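Local structure of geranylgeranyl pyrophosphate synthetase (Pyrococcus horikoshii, 1WY0) at residues 79-84 with 148-153; 86-91 with 109-114. The protein probably condenses allylic diphosphates with isopentenyl diphosphate to make geranylgeranyl diphosphate, a C20 isoprenoid precursor. All coordinates share one frame; numbering follows the deposited sequence.

Contact 1: 79-84 with 148-153; sequences HNYSLV and ELCEGQ. With HG (mercury (II) ion), chain B.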
ATOM      1  N   HIS A  79      -7.608   1.986   7.632  1.00 26.20           N
ATOM      2  CA  HIS A  79      -7.472   1.322   8.923  1.00 27.88           C
ATOM      3  C   HIS A  79      -7.395  -0.196   8.719  1.00 27.52           C
ATOM      4  O   HIS A  79      -6.582  -0.876   9.349  1.00 27.82           O
ATOM      5  CB  HIS A  79      -8.669   1.655   9.833  1.00 26.89           C
ATOM      6  CG  HIS A  79      -8.752   0.806  11.070  1.00 24.76           C
ATOM      7  ND1 HIS A  79      -7.803   0.842  12.071  1.00 26.82           N
ATOM      8  CD2 HIS A  79      -9.675  -0.106  11.464  1.00 25.06           C
ATOM      9  CE1 HIS A  79      -8.137  -0.010  13.024  1.00 25.11           C
ATOM     10  NE2 HIS A  79      -9.268  -0.598  12.680  1.00 24.45           N
ATOM     11  N   ASN A  80      -8.248  -0.720   7.848  1.00 28.70           N
ATOM     12  CA  ASN A  80      -8.267  -2.157   7.601  1.00 29.18           C
ATOM     13  C   ASN A  80      -7.001  -2.669   6.938  1.00 28.41           C
ATOM     14  O   ASN A  80      -6.501  -3.730   7.296  1.00 30.79           O
ATOM     15  CB  ASN A  80      -9.503  -2.542   6.778  1.00 29.35           C
ATOM     16  CG  ASN A  80     -10.703  -2.832   7.653  1.00 32.34           C
ATOM     17  OD1 ASN A  80     -10.699  -3.785   8.430  1.00 31.15           O
ATOM     18  ND2 ASN A  80     -11.731  -1.998   7.547  1.00 33.22           N
ATOM     19  N   TYR A  81      -6.473  -1.928   5.975  1.00 27.94           N
ATOM     20  CA  TYR A  81      -5.241  -2.358   5.330  1.00 27.34           C
ATOM     21  C   TYR A  81      -4.092  -2.387   6.346  1.00 27.51           C
ATOM     22  O   TYR A  81      -3.195  -3.233   6.247  1.00 25.85           O
ATOM     23  CB  TYR A  81      -4.892  -1.423   4.159  1.00 26.49           C
ATOM     24  CG  TYR A  81      -3.574  -0.694   4.295  1.00 28.75           C
ATOM     25  CD1 TYR A  81      -3.520   0.606   4.799  1.00 28.54           C
ATOM     26  CD2 TYR A  81      -2.380  -1.286   3.876  1.00 29.83           C
ATOM     27  CE1 TYR A  81      -2.318   1.300   4.876  1.00 28.19           C
ATOM     28  CE2 TYR A  81      -1.165  -0.599   3.954  1.00 29.44           C
ATOM     29  CZ  TYR A  81      -1.142   0.693   4.449  1.00 30.24           C
ATOM     30  OH  TYR A  81       0.044   1.395   4.474  1.00 28.12           O
ATOM     31  N   SER A  82      -4.106  -1.465   7.314  1.00 25.43           N
ATOM     32  CA  SER A  82      -3.034  -1.450   8.302  1.00 27.50           C
ATOM     33  C   SER A  82      -3.100  -2.672   9.221  1.00 26.01           C
ATOM     34  O   SER A  82      -2.107  -3.141   9.760  1.00 29.55           O
ATOM     35  CB  SER A  82      -3.164  -0.170   9.128  1.00 29.32           C
ATOM     36  OG  SER A  82      -4.232  -0.319  10.066  1.00 33.79           O
ATOM     37  N   LEU A  83      -4.337  -3.162   9.425  1.00 26.59           N
ATOM     38  CA  LEU A  83      -4.516  -4.337  10.268  1.00 26.17           C
ATOM     39  C   LEU A  83      -3.964  -5.597   9.599  1.00 26.71           C
ATOM     40  O   LEU A  83      -3.357  -6.458  10.221  1.00 26.62           O
ATOM     41  CB  LEU A  83      -6.013  -4.505  10.537  1.00 26.66           C
ATOM     42  CG  LEU A  83      -6.582  -3.385  11.408  1.00 28.84           C
ATOM     43  CD1 LEU A  83      -8.038  -3.637  11.804  1.00 25.89           C
ATOM     44  CD2 LEU A  83      -5.809  -3.200  12.715  1.00 30.42           C
ATOM     45  N   VAL A  84      -4.232  -5.703   8.285  1.00 26.29           N
ATOM     46  CA  VAL A  84      -3.760  -6.865   7.541  1.00 27.65           C
ATOM     47  C   VAL A  84      -2.234  -6.956   7.550  1.00 26.03           C
ATOM     48  O   VAL A  84      -1.639  -7.990   7.825  1.00 27.86           O
ATOM     49  CB  VAL A  84      -4.263  -6.739   6.101  1.00 27.45           C
ATOM     50  CG1 VAL A  84      -3.710  -7.882   5.251  1.00 26.24           C
ATOM     51  CG2 VAL A  84      -5.778  -6.784   6.074  1.00 27.92           C
ATOM     52  N   GLU A 148       2.418   9.078   8.335  1.00 33.03           N
ATOM     53  CA  GLU A 148       2.682   8.979   9.775  1.00 35.05           C
ATOM     54  C   GLU A 148       2.457   7.566  10.292  1.00 34.65           C
ATOM     55  O   GLU A 148       3.187   7.081  11.159  1.00 34.53           O
ATOM     56  CB  GLU A 148       1.763   9.901  10.565  1.00 35.77           C
ATOM     57  CG  GLU A 148       2.148  11.349  10.608  1.00 40.90           C
ATOM     58  CD  GLU A 148       1.155  12.115  11.460  1.00 44.43           C
ATOM     59  OE1 GLU A 148       1.134  11.852  12.686  1.00 43.54           O
ATOM     60  OE2 GLU A 148       0.397  12.951  10.915  1.00 44.45           O
ATOM     61  N   LEU A 149       1.408   6.939   9.772  1.00 34.41           N
ATOM     62  CA  LEU A 149       1.032   5.586  10.131  1.00 33.15           C
ATOM     63  C   LEU A 149       2.181   4.618   9.808  1.00 33.01           C
ATOM     64  O   LEU A 149       2.543   3.801  10.652  1.00 33.08           O
ATOM     65  CB  LEU A 149      -0.244   5.221   9.369  1.00 33.51           C
ATOM     66  CG  LEU A 149      -0.875   3.838   9.470  1.00 37.04           C
ATOM     67  CD1 LEU A 149      -1.164   3.472  10.922  1.00 36.58           C
ATOM     68  CD2 LEU A 149      -2.167   3.845   8.657  1.00 37.11           C
ATOM     69  N   CYS A 150       2.758   4.714   8.607  1.00 32.12           N
ATOM     70  CA  CYS A 150       3.885   3.851   8.234  1.00 31.99           C
ATOM     71  C   CYS A 150       5.096   4.178   9.123  1.00 31.66           C
ATOM     72  O   CYS A 150       5.843   3.295   9.532  1.00 31.10           O
ATOM     73  CB  CYS A 150       4.296   4.063   6.765  1.00 33.10           C
ATOM     74  SG  CYS A 150       3.109   3.586   5.478  1.00 36.67           S
ATOM     75  N   GLU A 151       5.290   5.459   9.405  1.00 31.50           N
ATOM     76  CA  GLU A 151       6.408   5.892  10.241  1.00 31.96           C
ATOM     77  C   GLU A 151       6.261   5.397  11.668  1.00 30.85           C
ATOM     78  O   GLU A 151       7.229   4.959  12.271  1.00 31.72           O
ATOM     79  CB  GLU A 151       6.529   7.416  10.216  1.00 32.30           C
ATOM     80  CG  GLU A 151       7.204   7.942   8.959  1.00 34.57           C
ATOM     81  CD  GLU A 151       7.017   9.426   8.786  1.00 39.24           C
ATOM     82  OE1 GLU A 151       6.441  10.055   9.704  1.00 43.23           O
ATOM     83  OE2 GLU A 151       7.443   9.968   7.736  1.00 41.22           O
ATOM     84  N   GLY A 152       5.043   5.448  12.196  1.00 30.94           N
ATOM     85  CA  GLY A 152       4.804   4.979  13.548  1.00 30.18           C
ATOM     86  C   GLY A 152       4.988   3.481  13.650  1.00 32.24           C
ATOM     87  O   GLY A 152       5.495   2.972  14.652  1.00 33.64           O
ATOM     88  N   GLN A 153       4.566   2.755  12.622  1.00 30.63           N
ATOM     89  CA  GLN A 153       4.718   1.315  12.634  1.00 30.42           C
ATOM     90  C   GLN A 153       6.206   0.954  12.468  1.00 29.94           C
ATOM     91  O   GLN A 153       6.676  -0.020  13.045  1.00 27.34           O
ATOM     92  CB  GLN A 153       3.866   0.687  11.524  1.00 32.37           C
ATOM     93  CG  GLN A 153       4.021  -0.821  11.386  1.00 36.32           C
ATOM     94  CD  GLN A 153       3.675  -1.589  12.654  1.00 39.27           C
ATOM     95  OE1 GLN A 153       3.365  -0.992  13.686  1.00 42.91           O
ATOM     96  NE2 GLN A 153       3.730  -2.917  12.583  1.00 39.65           N
TER
HETATM   97 HG    HG B1001       1.871   1.555   6.777  1.00 52.77          HG
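Tyr81 and Cys150 face each other across a mercury (II) ion set between helices 69-90 and 132-159. Cys150 SG binds the metal at 2.7 Å, and the phenol OH of Tyr81 lies 2.9 Å from the ion, a looser approach from a different direction: the SG-mercury-OH angle is close to a right angle. The metal sits out of the plane of the tyrosine ring, beyond its OH. Tyr81 OH and Cys150 SG are themselves 3.9 Å apart, so the ion fills the corner between them. The second direct contact is apolar, with Leu149 CD2 4.2 Å from Ser82 CB. The hydroxyl of Ser82 is turned back onto its own helix (chi1 76°), where OG gives a short 2.5 Å hydrogen bond to His79 O; Leu83 N reaches the same carbonyl from the same face. That leaves the methylene, not the hydroxyl, for the leucine. Further out, the Tyr81 ring stacks on Phe118 and meets His85 with the planes steeply inclined, while Asp115 of the second subunit packs on both Tyr81 and Cys150. Tyr81 stands five residues before the DDxxD aspartate-rich motif, the position where archaeal geranylgeranyl diphosphate synthases carry an aromatic residue that limits product length, consistent with a floor for the prenyl-chain pocket of the all-helical isoprenoid synthase fold.

Contact 2: 86-91 with 109-114; sequences DDIMDM and MAILAG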
ATOM      1  N   ASP A  86      -0.096  -5.236   9.481  1.00 29.56           N
ATOM      2  CA  ASP A  86       0.450  -5.271  10.833  1.00 32.26           C
ATOM      3  C   ASP A  86       0.353  -6.669  11.450  1.00 31.77           C
ATOM      4  O   ASP A  86       1.172  -7.087  12.256  1.00 30.90           O
ATOM      5  CB  ASP A  86      -0.326  -4.268  11.687  1.00 36.13           C
ATOM      6  CG  ASP A  86       0.239  -2.872  11.463  1.00 40.41           C
ATOM      7  OD1 ASP A  86       1.155  -2.749  10.649  1.00 42.19           O
ATOM      8  OD2 ASP A  86      -0.245  -1.931  12.086  1.00 44.34           O
ATOM      9  N   ASP A  87      -0.723  -7.385  11.073  1.00 31.30           N
ATOM     10  CA  ASP A  87      -0.896  -8.738  11.590  1.00 32.14           C
ATOM     11  C   ASP A  87       0.196  -9.679  11.073  1.00 32.35           C
ATOM     12  O   ASP A  87       0.571 -10.650  11.717  1.00 30.81           O
ATOM     13  CB  ASP A  87      -2.275  -9.242  11.158  1.00 32.12           C
ATOM     14  CG  ASP A  87      -3.301  -8.854  12.213  1.00 32.70           C
ATOM     15  OD1 ASP A  87      -2.932  -8.120  13.130  1.00 35.08           O
ATOM     16  OD2 ASP A  87      -4.446  -9.287  12.111  1.00 32.22           O
ATOM     17  N   ILE A  88       0.664  -9.377   9.863  1.00 32.17           N
ATOM     18  CA  ILE A  88       1.717 -10.174   9.234  1.00 32.84           C
ATOM     19  C   ILE A  88       3.000  -9.959  10.016  1.00 32.97           C
ATOM     20  O   ILE A  88       3.739 -10.896  10.308  1.00 34.55           O
ATOM     21  CB  ILE A  88       2.003  -9.736   7.767  1.00 31.14           C
ATOM     22  CG1 ILE A  88       0.838 -10.108   6.857  1.00 30.26           C
ATOM     23  CG2 ILE A  88       3.285 -10.401   7.273  1.00 31.56           C
ATOM     24  CD1 ILE A  88       0.996  -9.645   5.435  1.00 31.29           C
ATOM     25  N   MET A  89       3.246  -8.705  10.359  1.00 34.67           N
ATOM     26  CA  MET A  89       4.441  -8.323  11.089  1.00 37.60           C
ATOM     27  C   MET A  89       4.449  -8.773  12.540  1.00 41.11           C
ATOM     28  O   MET A  89       5.440  -9.331  13.015  1.00 42.99           O
ATOM     29  CB  MET A  89       4.617  -6.807  11.001  1.00 35.77           C
ATOM     30  CG  MET A  89       4.809  -6.319   9.572  1.00 35.82           C
ATOM     31  SD  MET A  89       5.122  -4.565   9.500  1.00 38.22           S
ATOM     32  CE  MET A  89       4.338  -4.097   7.973  1.00 36.75           C
ATOM     33  N   ASP A  90       3.341  -8.530  13.235  1.00 44.63           N
ATOM     34  CA  ASP A  90       3.194  -8.891  14.640  1.00 48.40           C
ATOM     35  C   ASP A  90       3.040 -10.398  14.831  1.00 49.93           C
ATOM     36  O   ASP A  90       3.059 -10.889  15.960  1.00 50.59           O
ATOM     37  CB  ASP A  90       1.972  -8.171  15.236  1.00 49.27           C
ATOM     38  CG  ASP A  90       2.226  -6.686  15.502  1.00 52.62           C
ATOM     39  OD1 ASP A  90       3.072  -6.080  14.807  1.00 54.91           O
ATOM     40  OD2 ASP A  90       1.567  -6.113  16.400  1.00 53.93           O
ATOM     41  N   MET A  91       2.890 -11.130  13.734  1.00 51.30           N
ATOM     42  CA  MET A  91       2.703 -12.572  13.818  1.00 52.65           C
ATOM     43  C   MET A  91       1.406 -12.878  14.586  1.00 52.66           C
ATOM     44  O   MET A  91       1.319 -13.857  15.324  1.00 52.66           O
ATOM     45  CB  MET A  91       3.901 -13.220  14.521  1.00 55.47           C
ATOM     46  CG  MET A  91       5.225 -13.025  13.782  1.00 59.67           C
ATOM     47  SD  MET A  91       6.656 -13.843  14.554  1.00 64.48           S
ATOM     48  CE  MET A  91       6.564 -15.501  13.767  1.00 61.87           C
ATOM     49  N   MET A 109      -0.565 -13.276  -0.382  1.00 28.50           N
ATOM     50  CA  MET A 109      -1.903 -12.811  -0.708  1.00 27.82           C
ATOM     51  C   MET A 109      -2.382 -11.781   0.327  1.00 28.42           C
ATOM     52  O   MET A 109      -3.164 -10.884   0.005  1.00 27.77           O
ATOM     53  CB  MET A 109      -2.879 -13.988  -0.782  1.00 28.45           C
ATOM     54  CG  MET A 109      -4.268 -13.605  -1.323  1.00 28.45           C
ATOM     55  SD  MET A 109      -4.194 -12.911  -3.007  1.00 32.09           S
ATOM     56  CE  MET A 109      -3.570 -14.371  -3.939  1.00 32.25           C
ATOM     57  N   ALA A 110      -1.900 -11.900   1.561  1.00 26.13           N
ATOM     58  CA  ALA A 110      -2.265 -10.949   2.614  1.00 26.47           C
ATOM     59  C   ALA A 110      -1.639  -9.588   2.305  1.00 24.86           C
ATOM     60  O   ALA A 110      -2.256  -8.542   2.506  1.00 27.56           O
ATOM     61  CB  ALA A 110      -1.777 -11.453   3.960  1.00 24.51           C
ATOM     62  N   ILE A 111      -0.404  -9.596   1.822  1.00 24.86           N
ATOM     63  CA  ILE A 111       0.245  -8.346   1.478  1.00 23.61           C
ATOM     64  C   ILE A 111      -0.600  -7.692   0.389  1.00 25.34           C
ATOM     65  O   ILE A 111      -0.982  -6.518   0.508  1.00 24.93           O
ATOM     66  CB  ILE A 111       1.650  -8.582   0.942  1.00 23.99           C
ATOM     67  CG1 ILE A 111       2.584  -8.948   2.085  1.00 22.71           C
ATOM     68  CG2 ILE A 111       2.143  -7.343   0.220  1.00 24.69           C
ATOM     69  CD1 ILE A 111       3.986  -9.460   1.625  1.00 18.61           C
ATOM     70  N   LEU A 112      -0.898  -8.455  -0.667  1.00 24.25           N
ATOM     71  CA  LEU A 112      -1.714  -7.939  -1.764  1.00 26.78           C
ATOM     72  C   LEU A 112      -3.093  -7.449  -1.322  1.00 26.64           C
ATOM     73  O   LEU A 112      -3.583  -6.467  -1.861  1.00 26.11           O
ATOM     74  CB  LEU A 112      -1.899  -8.996  -2.851  1.00 28.32           C
ATOM     75  CG  LEU A 112      -0.715  -9.156  -3.800  1.00 31.76           C
ATOM     76  CD1 LEU A 112      -1.099 -10.127  -4.880  1.00 31.50           C
ATOM     77  CD2 LEU A 112      -0.323  -7.785  -4.416  1.00 32.23           C
ATOM     78  N   ALA A 113      -3.725  -8.136  -0.362  1.00 23.69           N
ATOM     79  CA  ALA A 113      -5.038  -7.721   0.116  1.00 24.64           C
ATOM     80  C   ALA A 113      -4.903  -6.357   0.792  1.00 25.68           C
ATOM     81  O   ALA A 113      -5.737  -5.472   0.591  1.00 26.11           O
ATOM     82  CB  ALA A 113      -5.594  -8.738   1.099  1.00 25.68           C
ATOM     83  N   GLY A 114      -3.864  -6.204   1.611  1.00 25.49           N
ATOM     84  CA  GLY A 114      -3.614  -4.932   2.261  1.00 21.66           C
ATOM     85  C   GLY A 114      -3.410  -3.871   1.194  1.00 23.18           C
ATOM     86  O   GLY A 114      -3.927  -2.776   1.321  1.00 25.08           O
TER
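With CG1 lying anti to the carbonyl carbon (chi1 -70°) and the chain beyond it fully extended (chi2 176°), Ile88 sends its terminal methyl straight across to helix 107-126. There CD1 meets two neighbouring side chains at once: Ala110 CB is 3.6 Å from Ile88 CD1, and Ile111 CG1 is 3.8 Å from the same methyl. Ile88 CG1 also lies alongside, 4.1 Å from Ala110 CB. Ile111 has a similar first torsion, but its side chain runs at about a right angle to that of Ile88, so the isoleucines touch through the end of one and the flank of the other instead of lying side by side. The small methyl of Ala110 lets the extended isoleucine come close to the helix. All three side chains are buried, and no hydrogen bond crosses between the segments. His102 packs on both Ile88 and Ala110 from the short helix 101-105, and Met89 of the second subunit packs on Ile111. Another link between the two helices is polar: Ile111 O accepts a hydrogen bond from His85 NE2. Asp87, next to Ile88, is held by a salt bridge from its OD2 to Arg95 NE. The backbone leaves the helix at Met91, which has positive phi. Ile88 joins the last turn of helix 69-90 to helix 107-126; the sequence DDIMD of that turn is the first aspartate-rich motif of polyprenyl synthetases; in this family that motif binds the magnesium ions that hold the allylic diphosphate.

Overall arrangement
Helix 69-90 serves both contacts: contact 1 uses a middle turn, contact 2 its end, and their centres lie 11 Å apart. Helices 107-126 and 132-159, consecutive in the chain, supply the other two segments, and both segments of contact 2 fall between those of contact 1. The contacts also touch directly: Val84 CG1 packs 3.2 Å from Ala110 O, Tyr81 CB lies 3.3 Å from Gly114 O, and Gln153 NE2 is 3.2 Å from Asp86 OD1. Together they probably join the inner part of the prenyl-chain pocket, near the mercury ion bound by Cys150, to the aspartate-rich diphosphate end. A different mercury ion lies about 7 Å from the Ile111 side chain. Both also meet the second subunit.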